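Member of DUF4221 family (Bacteroides vulgatus, PDB 3S9J) is of unknown function but folds as a six-bladed beta-propeller and binds sodium ions in the crystal. Local coordinates at residues A[139-152]-A[166-180]. Residues are numbered along the deposited sequence; the frame is centred on the assembly and turned at random.
Sequences FIKDSCIFLRQEIL and MFASQDLRTGEVKWI
Strands 144-148 and 167-171 run antiparallel with their axes 4.4 Å apart, I145 exchanging two backbone hydrogen bonds with Q170 and L147 two with A168, while L172 N to S143 O (3.0 Å) and Q149 N to M166 O extend the ladder at its ends. C144, F146, S169 and D171 project from one face of the sheet. There the CB of S169 sits almost exactly over the centre of the F146 ring, a CH-pi contact 3.6 Å from the centroid, and F139 CE2 lies over the opposite face, displaced toward the rim. With CG anti to its carbonyl carbon (chi1 -73°), F146 leans across its neighbour strand, so that CE2 reaches I180 CD1 at 3.5 Å; the short side chain of S169 lets the ring lie directly over its CB. Cutting this ring back to an alanine here would probably leave S169 CB and I180 without their aromatic partner and open a gap beside F139. On the other face, I145 CG2 packs 4.1 Å from L172 CD2, and both leucine and isoleucine rest on L94 of strand 93-97. The bent chain of Q149 lays CG 3.6 Å from A168 CB, a small methyl that lets the chain lie close over the strand, while its OE1 bonds T126. D171 suits the turn after its strand, because OD1 accepts from both R173 N and T174 N, an Asx motif. Together with strands 139-141 and 177-183, this pair forms a four-stranded antiparallel blade of the six-bladed beta-propeller.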
ATOM      1  N   PHE A 139       2.713  10.458  -2.838  1.00 22.19           N
ATOM      2  CA  PHE A 139       3.714  11.331  -2.292  1.00 23.97           C
ATOM      3  C   PHE A 139       3.505  12.742  -2.873  1.00 25.05           C
ATOM      4  O   PHE A 139       2.792  12.928  -3.889  1.00 24.64           O
ATOM      5  CB  PHE A 139       5.143  10.822  -2.504  1.00 26.12           C
ATOM      6  CG  PHE A 139       5.550  10.639  -3.962  1.00 26.21           C
ATOM      7  CD1 PHE A 139       5.275   9.451  -4.627  1.00 28.13           C
ATOM      8  CD2 PHE A 139       6.211  11.643  -4.652  1.00 28.47           C
ATOM      9  CE1 PHE A 139       5.641   9.282  -5.964  1.00 28.73           C
ATOM     10  CE2 PHE A 139       6.597  11.472  -6.000  1.00 27.64           C
ATOM     11  CZ  PHE A 139       6.321  10.280  -6.635  1.00 29.56           C
ATOM     12  N   ILE A 140       4.053  13.716  -2.179  1.00 27.61           N
ATOM     13  CA  ILE A 140       3.884  15.128  -2.565  1.00 26.02           C
ATOM     14  C   ILE A 140       5.256  15.706  -2.824  1.00 29.02           C
ATOM     15  O   ILE A 140       6.155  15.626  -1.984  1.00 28.46           O
ATOM     16  CB  ILE A 140       3.084  15.939  -1.515  1.00 26.52           C
ATOM     17  CG1 ILE A 140       1.655  15.373  -1.403  1.00 30.13           C
ATOM     18  CG2 ILE A 140       3.030  17.473  -1.867  1.00 27.98           C
ATOM     19  CD1 ILE A 140       0.770  16.032  -0.372  1.00 32.34           C
ATOM     20  N   LYS A 141       5.427  16.259  -4.019  1.00 29.53           N
ATOM     21  CA  LYS A 141       6.686  16.930  -4.394  1.00 32.35           C
ATOM     22  C   LYS A 141       6.291  18.231  -5.082  1.00 34.43           C
ATOM     23  O   LYS A 141       5.463  18.217  -6.001  1.00 30.92           O
ATOM     24  CB  LYS A 141       7.533  16.032  -5.314  1.00 33.79           C
ATOM     25  CG  LYS A 141       8.908  16.614  -5.724  1.00 43.28           C
ATOM     26  CD  LYS A 141       9.758  15.611  -6.562  1.00 48.97           C
ATOM     27  CE  LYS A 141      11.181  16.138  -6.873  1.00 54.56           C
ATOM     28  NZ  LYS A 141      12.083  15.125  -7.608  1.00 53.18           N
ATOM     29  N   ASP A 142       6.844  19.353  -4.604  1.00 37.19           N
ATOM     30  CA  ASP A 142       6.592  20.664  -5.208  0.50 38.17           C
ATOM     31  C   ASP A 142       5.086  20.939  -5.351  1.00 38.73           C
ATOM     32  O   ASP A 142       4.633  21.360  -6.408  1.00 38.27           O
ATOM     33  CB  ASP A 142       7.283  20.713  -6.568  0.50 40.24           C
ATOM     34  CG  ASP A 142       7.731  22.106  -6.959  0.50 41.51           C
ATOM     35  OD1 ASP A 142       7.476  23.089  -6.222  0.50 39.44           O
ATOM     36  OD2 ASP A 142       8.365  22.194  -8.026  0.50 41.37           O
ATOM     37  N   SER A 143       4.335  20.662  -4.285  1.00 36.11           N
ATOM     38  CA  SER A 143       2.886  20.895  -4.203  1.00 35.06           C
ATOM     39  C   SER A 143       2.022  20.168  -5.268  1.00 30.30           C
ATOM     40  O   SER A 143       0.929  20.626  -5.603  1.00 28.49           O
ATOM     41  CB  SER A 143       2.612  22.407  -4.185  1.00 42.35           C
ATOM     42  OG  SER A 143       3.159  22.971  -2.990  1.00 47.85           O
ATOM     43  N   CYS A 144       2.515  19.023  -5.738  1.00 28.43           N
ATOM     44  CA  CYS A 144       1.741  18.107  -6.566  1.00 26.28           C
ATOM     45  C   CYS A 144       1.680  16.754  -5.876  1.00 25.21           C
ATOM     46  O   CYS A 144       2.671  16.302  -5.295  1.00 25.54           O
ATOM     47  CB  CYS A 144       2.402  17.910  -7.926  1.00 28.88           C
ATOM     48  SG  CYS A 144       2.555  19.457  -8.882  1.00 31.90           S
ATOM     49  N   ILE A 145       0.531  16.106  -5.997  1.00 23.36           N
ATOM     50  CA  ILE A 145       0.352  14.749  -5.471  1.00 24.80           C
ATOM     51  C   ILE A 145       0.574  13.757  -6.610  1.00 25.80           C
ATOM     52  O   ILE A 145       0.017  13.921  -7.683  1.00 27.57           O
ATOM     53  CB  ILE A 145      -1.012  14.557  -4.827  1.00 24.02           C
ATOM     54  CG1 ILE A 145      -1.047  13.156  -4.168  1.00 25.09           C
ATOM     55  CG2 ILE A 145      -2.155  14.780  -5.818  1.00 24.22           C
ATOM     56  CD1 ILE A 145      -2.240  12.907  -3.349  1.00 33.51           C
ATOM     57  N   PHE A 146       1.385  12.737  -6.341  1.00 24.49           N
ATOM     58  CA  PHE A 146       1.778  11.708  -7.294  1.00 24.79           C
ATOM     59  C   PHE A 146       1.116  10.424  -6.909  1.00 25.54           C
ATOM     60  O   PHE A 146       1.152  10.026  -5.730  1.00 25.19           O
ATOM     61  CB  PHE A 146       3.268  11.507  -7.239  1.00 25.89           C
ATOM     62  CG  PHE A 146       4.048  12.621  -7.848  1.00 25.72           C
ATOM     63  CD1 PHE A 146       4.141  13.865  -7.209  1.00 27.42           C
ATOM     64  CD2 PHE A 146       4.723  12.429  -9.054  1.00 29.72           C
ATOM     65  CE1 PHE A 146       4.884  14.884  -7.775  1.00 30.28           C
ATOM     66  CE2 PHE A 146       5.463  13.474  -9.616  1.00 31.85           C
ATOM     67  CZ  PHE A 146       5.540  14.679  -8.977  1.00 31.44           C
ATOM     68  N   LEU A 147       0.533   9.767  -7.898  1.00 25.51           N
ATOM     69  CA  LEU A 147      -0.334   8.586  -7.757  0.50 26.00           C
ATOM     70  C   LEU A 147       0.056   7.521  -8.791  1.00 25.19           C
ATOM     71  O   LEU A 147       0.378   7.878  -9.910  1.00 24.67           O
ATOM     72  CB  LEU A 147      -1.802   8.935  -8.097  0.50 26.28           C
ATOM     73  CG  LEU A 147      -2.705   9.774  -7.176  0.50 33.55           C
ATOM     74  CD1 LEU A 147      -4.091   9.166  -7.139  0.50 27.08           C
ATOM     75  CD2 LEU A 147      -2.175   9.877  -5.789  0.50 32.97           C
ATOM     76  N   ARG A 148      -0.124   6.251  -8.454  1.00 25.13           N
ATOM     77  CA  ARG A 148       0.005   5.182  -9.433  1.00 24.89           C
ATOM     78  C   ARG A 148      -1.024   5.339 -10.524  1.00 24.64           C
ATOM     79  O   ARG A 148      -2.161   5.771 -10.281  1.00 26.46           O
ATOM     80  CB  ARG A 148      -0.192   3.822  -8.729  1.00 25.49           C
ATOM     81  CG  ARG A 148      -0.388   2.636  -9.617  1.00 30.33           C
ATOM     82  CD  ARG A 148      -0.335   1.343  -8.791  1.00 32.62           C
ATOM     83  NE  ARG A 148      -0.775   0.200  -9.576  1.00 37.52           N
ATOM     84  CZ  ARG A 148      -2.029  -0.212  -9.724  1.00 43.42           C
ATOM     85  NH1 ARG A 148      -3.044   0.421  -9.143  1.00 48.36           N
ATOM     86  NH2 ARG A 148      -2.264  -1.274 -10.495  1.00 40.54           N
ATOM     87  N   GLN A 149      -0.649   4.925 -11.725  1.00 26.02           N
ATOM     88  CA  GLN A 149      -1.579   4.854 -12.831  1.00 27.11           C
ATOM     89  C   GLN A 149      -1.628   3.420 -13.408  1.00 30.63           C
ATOM     90  O   GLN A 149      -0.610   2.724 -13.454  1.00 27.92           O
ATOM     91  CB  GLN A 149      -1.183   5.858 -13.906  1.00 27.54           C
ATOM     92  CG  GLN A 149      -1.435   7.283 -13.435  1.00 25.72           C
ATOM     93  CD  GLN A 149      -2.903   7.619 -13.387  1.00 31.97           C
ATOM     94  OE1 GLN A 149      -3.528   7.886 -14.420  1.00 37.12           O
ATOM     95  NE2 GLN A 149      -3.467   7.620 -12.202  1.00 34.47           N
ATOM     96  N   GLU A 150      -2.842   3.018 -13.785  1.00 34.57           N
ATOM     97  CA  GLU A 150      -3.065   1.691 -14.367  0.60 38.83           C
ATOM     98  C   GLU A 150      -3.014   1.782 -15.909  1.00 39.57           C
ATOM     99  O   GLU A 150      -2.839   2.870 -16.480  1.00 39.73           O
ATOM    100  CB  GLU A 150      -4.390   1.100 -13.825  0.60 38.80           C
ATOM    101  CG  GLU A 150      -4.356   0.769 -12.298  0.60 38.19           C
ATOM    102  CD  GLU A 150      -5.619   0.073 -11.790  0.60 40.38           C
ATOM    103  OE1 GLU A 150      -6.482  -0.235 -12.634  0.60 50.67           O
ATOM    104  OE2 GLU A 150      -5.765  -0.167 -10.556  0.60 34.18           O
ATOM    105  N   ILE A 151      -3.117   0.637 -16.594  1.00 40.06           N
ATOM    106  CA  ILE A 151      -3.076   0.615 -18.059  1.00 41.91           C
ATOM    107  C   ILE A 151      -4.306   1.285 -18.719  1.00 45.02           C
ATOM    108  O   ILE A 151      -5.386   1.276 -18.167  1.00 45.89           O
ATOM    109  CB  ILE A 151      -2.897  -0.830 -18.596  1.00 42.54           C
ATOM    110  CG1 ILE A 151      -4.073  -1.710 -18.161  1.00 41.48           C
ATOM    111  CG2 ILE A 151      -1.565  -1.391 -18.093  1.00 37.29           C
ATOM    112  CD1 ILE A 151      -4.075  -3.117 -18.737  1.00 42.82           C
ATOM    113  N   LEU A 152      -4.122   1.854 -19.903  1.00 51.54           N
ATOM    114  CA  LEU A 152      -5.162   2.686 -20.528  1.00 55.33           C
ATOM    115  C   LEU A 152      -5.933   1.959 -21.626  1.00 56.05           C
ATOM    116  O   LEU A 152      -6.773   2.547 -22.308  1.00 57.38           O
ATOM    117  CB  LEU A 152      -4.548   3.980 -21.077  1.00 57.57           C
ATOM    118  CG  LEU A 152      -4.111   5.025 -20.032  1.00 60.69           C
ATOM    119  CD1 LEU A 152      -3.586   6.282 -20.754  1.00 62.78           C
ATOM    120  CD2 LEU A 152      -5.246   5.357 -19.013  1.00 59.02           C
HETATM  121  N   MSE A 166       3.600   4.816 -15.331  1.00 26.78           N
HETATM  122  CA  MSE A 166       3.357   4.281 -14.005  1.00 25.16           C
HETATM  123  C   MSE A 166       2.762   5.283 -13.011  1.00 26.64           C
HETATM  124  O   MSE A 166       2.167   4.868 -12.041  1.00 26.06           O
HETATM  125  CB  MSE A 166       4.631   3.697 -13.406  1.00 26.36           C
HETATM  126  CG  MSE A 166       5.032   2.318 -14.017  1.00 28.63           C
HETATM  127 SE   MSE A 166       6.744   1.714 -13.362  0.75 24.07          SE
HETATM  128  CE  MSE A 166       6.221   1.464 -11.594  1.00 29.11           C
ATOM    129  N   PHE A 167       3.010   6.588 -13.221  1.00 24.71           N
ATOM    130  CA  PHE A 167       2.555   7.625 -12.319  1.00 22.54           C
ATOM    131  C   PHE A 167       2.029   8.839 -13.062  1.00 24.42           C
ATOM    132  O   PHE A 167       2.415   9.098 -14.206  1.00 26.55           O
ATOM    133  CB  PHE A 167       3.718   8.086 -11.439  1.00 24.53           C
ATOM    134  CG  PHE A 167       4.135   7.065 -10.424  1.00 25.82           C
ATOM    135  CD1 PHE A 167       3.535   7.035  -9.167  1.00 30.16           C
ATOM    136  CD2 PHE A 167       5.110   6.129 -10.722  1.00 31.41           C
ATOM    137  CE1 PHE A 167       3.919   6.095  -8.228  1.00 29.14           C
ATOM    138  CE2 PHE A 167       5.479   5.180  -9.786  1.00 29.34           C
ATOM    139  CZ  PHE A 167       4.887   5.168  -8.549  1.00 27.67           C
ATOM    140  N   ALA A 168       1.145   9.555 -12.398  1.00 24.34           N
ATOM    141  CA  ALA A 168       0.693  10.870 -12.816  1.00 26.14           C
ATOM    142  C   ALA A 168       0.658  11.736 -11.578  1.00 24.11           C
ATOM    143  O   ALA A 168       0.596  11.214 -10.469  1.00 25.20           O
ATOM    144  CB  ALA A 168      -0.665  10.814 -13.447  1.00 24.69           C
ATOM    145  N   SER A 169       0.738  13.057 -11.769  1.00 24.28           N
ATOM    146  CA  SER A 169       0.644  13.978 -10.636  1.00 25.68           C
ATOM    147  C   SER A 169      -0.452  14.983 -10.897  1.00 25.43           C
ATOM    148  O   SER A 169      -0.813  15.218 -12.040  1.00 25.31           O
ATOM    149  CB  SER A 169       1.961  14.702 -10.386  1.00 26.13           C
ATOM    150  OG  SER A 169       2.235  15.646 -11.429  1.00 28.36           O
ATOM    151  N   GLN A 170      -0.998  15.530  -9.828  1.00 23.39           N
ATOM    152  CA  GLN A 170      -1.954  16.614  -9.922  1.00 23.74           C
ATOM    153  C   GLN A 170      -1.498  17.779  -9.074  1.00 23.67           C
ATOM    154  O   GLN A 170      -1.144  17.623  -7.898  1.00 25.16           O
ATOM    155  CB  GLN A 170      -3.352  16.136  -9.481  1.00 23.68           C
ATOM    156  CG  GLN A 170      -4.391  17.240  -9.637  1.00 25.74           C
ATOM    157  CD  GLN A 170      -5.791  16.742  -9.582  1.00 27.03           C
ATOM    158  OE1 GLN A 170      -6.142  15.937  -8.695  1.00 26.31           O
ATOM    159  NE2 GLN A 170      -6.613  17.208 -10.500  1.00 22.85           N
ATOM    160  N   ASP A 171      -1.508  18.973  -9.667  1.00 23.47           N
ATOM    161  CA  ASP A 171      -1.075  20.169  -8.987  1.00 25.34           C
ATOM    162  C   ASP A 171      -2.177  20.568  -8.029  1.00 22.42           C
ATOM    163  O   ASP A 171      -3.320  20.760  -8.431  1.00 24.17           O
ATOM    164  CB  ASP A 171      -0.788  21.258 -10.023  1.00 24.79           C
ATOM    165  CG  ASP A 171      -0.146  22.466  -9.419  1.00 30.40           C
ATOM    166  OD1 ASP A 171      -0.821  23.153  -8.650  1.00 28.01           O
ATOM    167  OD2 ASP A 171       1.053  22.694  -9.645  1.00 31.79           O
ATOM    168  N   LEU A 172      -1.834  20.739  -6.758  1.00 24.32           N
ATOM    169  CA  LEU A 172      -2.838  21.051  -5.740  1.00 24.95           C
ATOM    170  C   LEU A 172      -3.290  22.527  -5.753  1.00 26.30           C
ATOM    171  O   LEU A 172      -4.236  22.900  -5.077  1.00 27.18           O
ATOM    172  CB  LEU A 172      -2.295  20.655  -4.367  1.00 26.95           C
ATOM    173  CG  LEU A 172      -2.005  19.151  -4.205  1.00 28.80           C
ATOM    174  CD1 LEU A 172      -1.222  18.886  -2.924  1.00 28.65           C
ATOM    175  CD2 LEU A 172      -3.316  18.335  -4.257  1.00 29.14           C
ATOM    176  N   ARG A 173      -2.636  23.364  -6.552  1.00 26.03           N
ATOM    177  CA  ARG A 173      -3.160  24.719  -6.771  1.00 27.23           C
ATOM    178  C   ARG A 173      -4.057  24.757  -8.006  1.00 26.96           C
ATOM    179  O   ARG A 173      -5.176  25.226  -7.947  1.00 29.03           O
ATOM    180  CB  ARG A 173      -2.063  25.744  -6.920  1.00 30.07           C
ATOM    181  CG  ARG A 173      -2.679  27.150  -7.127  1.00 29.80           C
ATOM    182  CD  ARG A 173      -1.730  28.230  -7.153  1.00 34.73           C
ATOM    183  NE  ARG A 173      -2.394  29.481  -7.556  1.00 35.54           N
ATOM    184  CZ  ARG A 173      -3.129  30.250  -6.752  1.00 41.79           C
ATOM    185  NH1 ARG A 173      -3.321  29.911  -5.472  1.00 39.32           N
ATOM    186  NH2 ARG A 173      -3.679  31.363  -7.213  1.00 37.18           N
ATOM    187  N   THR A 174      -3.560  24.272  -9.130  1.00 24.08           N
ATOM    188  CA  THR A 174      -4.220  24.496 -10.416  1.00 24.46           C
ATOM    189  C   THR A 174      -5.108  23.341 -10.900  1.00 23.64           C
ATOM    190  O   THR A 174      -5.868  23.518 -11.871  1.00 25.96           O
ATOM    191  CB  THR A 174      -3.193  24.780 -11.538  1.00 26.20           C
ATOM    192  OG1 THR A 174      -2.487  23.585 -11.846  1.00 24.55           O
ATOM    193  CG2 THR A 174      -2.179  25.908 -11.142  1.00 25.12           C
ATOM    194  N   GLY A 175      -4.948  22.175 -10.295  1.00 24.60           N
ATOM    195  CA  GLY A 175      -5.632  20.957 -10.738  1.00 25.21           C
ATOM    196  C   GLY A 175      -5.025  20.261 -11.948  1.00 26.66           C
ATOM    197  O   GLY A 175      -5.512  19.206 -12.369  1.00 25.29           O
ATOM    198  N   GLU A 176      -3.972  20.844 -12.538  1.00 24.71           N
ATOM    199  CA  GLU A 176      -3.398  20.282 -13.759  1.00 24.64           C
ATOM    200  C   GLU A 176      -2.824  18.903 -13.471  1.00 24.46           C
ATOM    201  O   GLU A 176      -2.073  18.733 -12.528  1.00 24.39           O
ATOM    202  CB  GLU A 176      -2.318  21.203 -14.348  1.00 25.69           C
ATOM    203  CG  GLU A 176      -1.687  20.643 -15.600  1.00 24.71           C
ATOM    204  CD  GLU A 176      -0.772  21.626 -16.305  1.00 27.82           C
ATOM    205  OE1 GLU A 176      -0.806  22.830 -15.990  1.00 29.42           O
ATOM    206  OE2 GLU A 176      -0.012  21.193 -17.221  1.00 27.89           O
ATOM    207  N   VAL A 177      -3.166  17.945 -14.314  1.00 24.03           N
ATOM    208  CA  VAL A 177      -2.608  16.581 -14.242  1.00 23.63           C
ATOM    209  C   VAL A 177      -1.467  16.473 -15.261  1.00 23.96           C
ATOM    210  O   VAL A 177      -1.577  16.955 -16.392  1.00 25.32           O
ATOM    211  CB  VAL A 177      -3.690  15.516 -14.493  1.00 25.70           C
ATOM    212  CG1 VAL A 177      -3.048  14.099 -14.612  1.00 27.96           C
ATOM    213  CG2 VAL A 177      -4.747  15.534 -13.348  1.00 24.84           C
ATOM    214  N   LYS A 178      -0.346  15.895 -14.831  1.00 25.28           N
ATOM    215  CA  LYS A 178       0.799  15.637 -15.684  1.00 28.59           C
ATOM    216  C   LYS A 178       1.128  14.152 -15.645  1.00 27.25           C
ATOM    217  O   LYS A 178       1.058  13.523 -14.591  1.00 27.95           O
ATOM    218  CB  LYS A 178       2.044  16.374 -15.196  1.00 30.25           C
ATOM    219  CG  LYS A 178       1.899  17.862 -15.067  1.00 38.16           C
ATOM    220  CD  LYS A 178       3.230  18.495 -14.707  1.00 50.99           C
ATOM    221  CE  LYS A 178       3.039  19.761 -13.853  1.00 53.74           C
ATOM    222  NZ  LYS A 178       3.114  19.472 -12.401  1.00 41.28           N
ATOM    223  N   TRP A 179       1.491  13.598 -16.792  1.00 28.76           N
ATOM    224  CA  TRP A 179       2.021  12.235 -16.825  1.00 30.13           C
ATOM    225  C   TRP A 179       3.489  12.327 -16.421  1.00 30.86           C
ATOM    226  O   TRP A 179       4.206  13.218 -16.882  1.00 32.74           O
ATOM    227  CB  TRP A 179       2.013  11.657 -18.239  1.00 33.07           C
ATOM    228  CG  TRP A 179       0.704  11.321 -18.854  1.00 36.86           C
ATOM    229  CD1 TRP A 179       0.189  11.845 -20.010  1.00 42.04           C
ATOM    230  CD2 TRP A 179      -0.229  10.341 -18.404  1.00 39.25           C
ATOM    231  NE1 TRP A 179      -1.017  11.261 -20.298  1.00 44.20           N
ATOM    232  CE2 TRP A 179      -1.295  10.325 -19.338  1.00 40.64           C
ATOM    233  CE3 TRP A 179      -0.259   9.450 -17.319  1.00 33.20           C
ATOM    234  CZ2 TRP A 179      -2.395   9.475 -19.204  1.00 41.28           C
ATOM    235  CZ3 TRP A 179      -1.349   8.618 -17.184  1.00 36.56           C
ATOM    236  CH2 TRP A 179      -2.406   8.631 -18.128  1.00 42.85           C
ATOM    237  N   ILE A 180       3.943  11.410 -15.595  1.00 29.01           N
ATOM    238  CA  ILE A 180       5.314  11.395 -15.116  1.00 28.93           C
ATOM    239  C   ILE A 180       6.081  10.394 -15.987  1.00 30.48           C
ATOM    240  O   ILE A 180       5.567   9.304 -16.227  1.00 30.07           O
ATOM    241  CB  ILE A 180       5.366  10.987 -13.644  1.00 29.02           C
ATOM    242  CG1 ILE A 180       4.431  11.911 -12.822  1.00 29.11           C
ATOM    243  CG2 ILE A 180       6.800  11.064 -13.126  1.00 29.74           C
ATOM    244  CD1 ILE A 180       4.698  13.415 -13.002  1.00 29.01           C
TER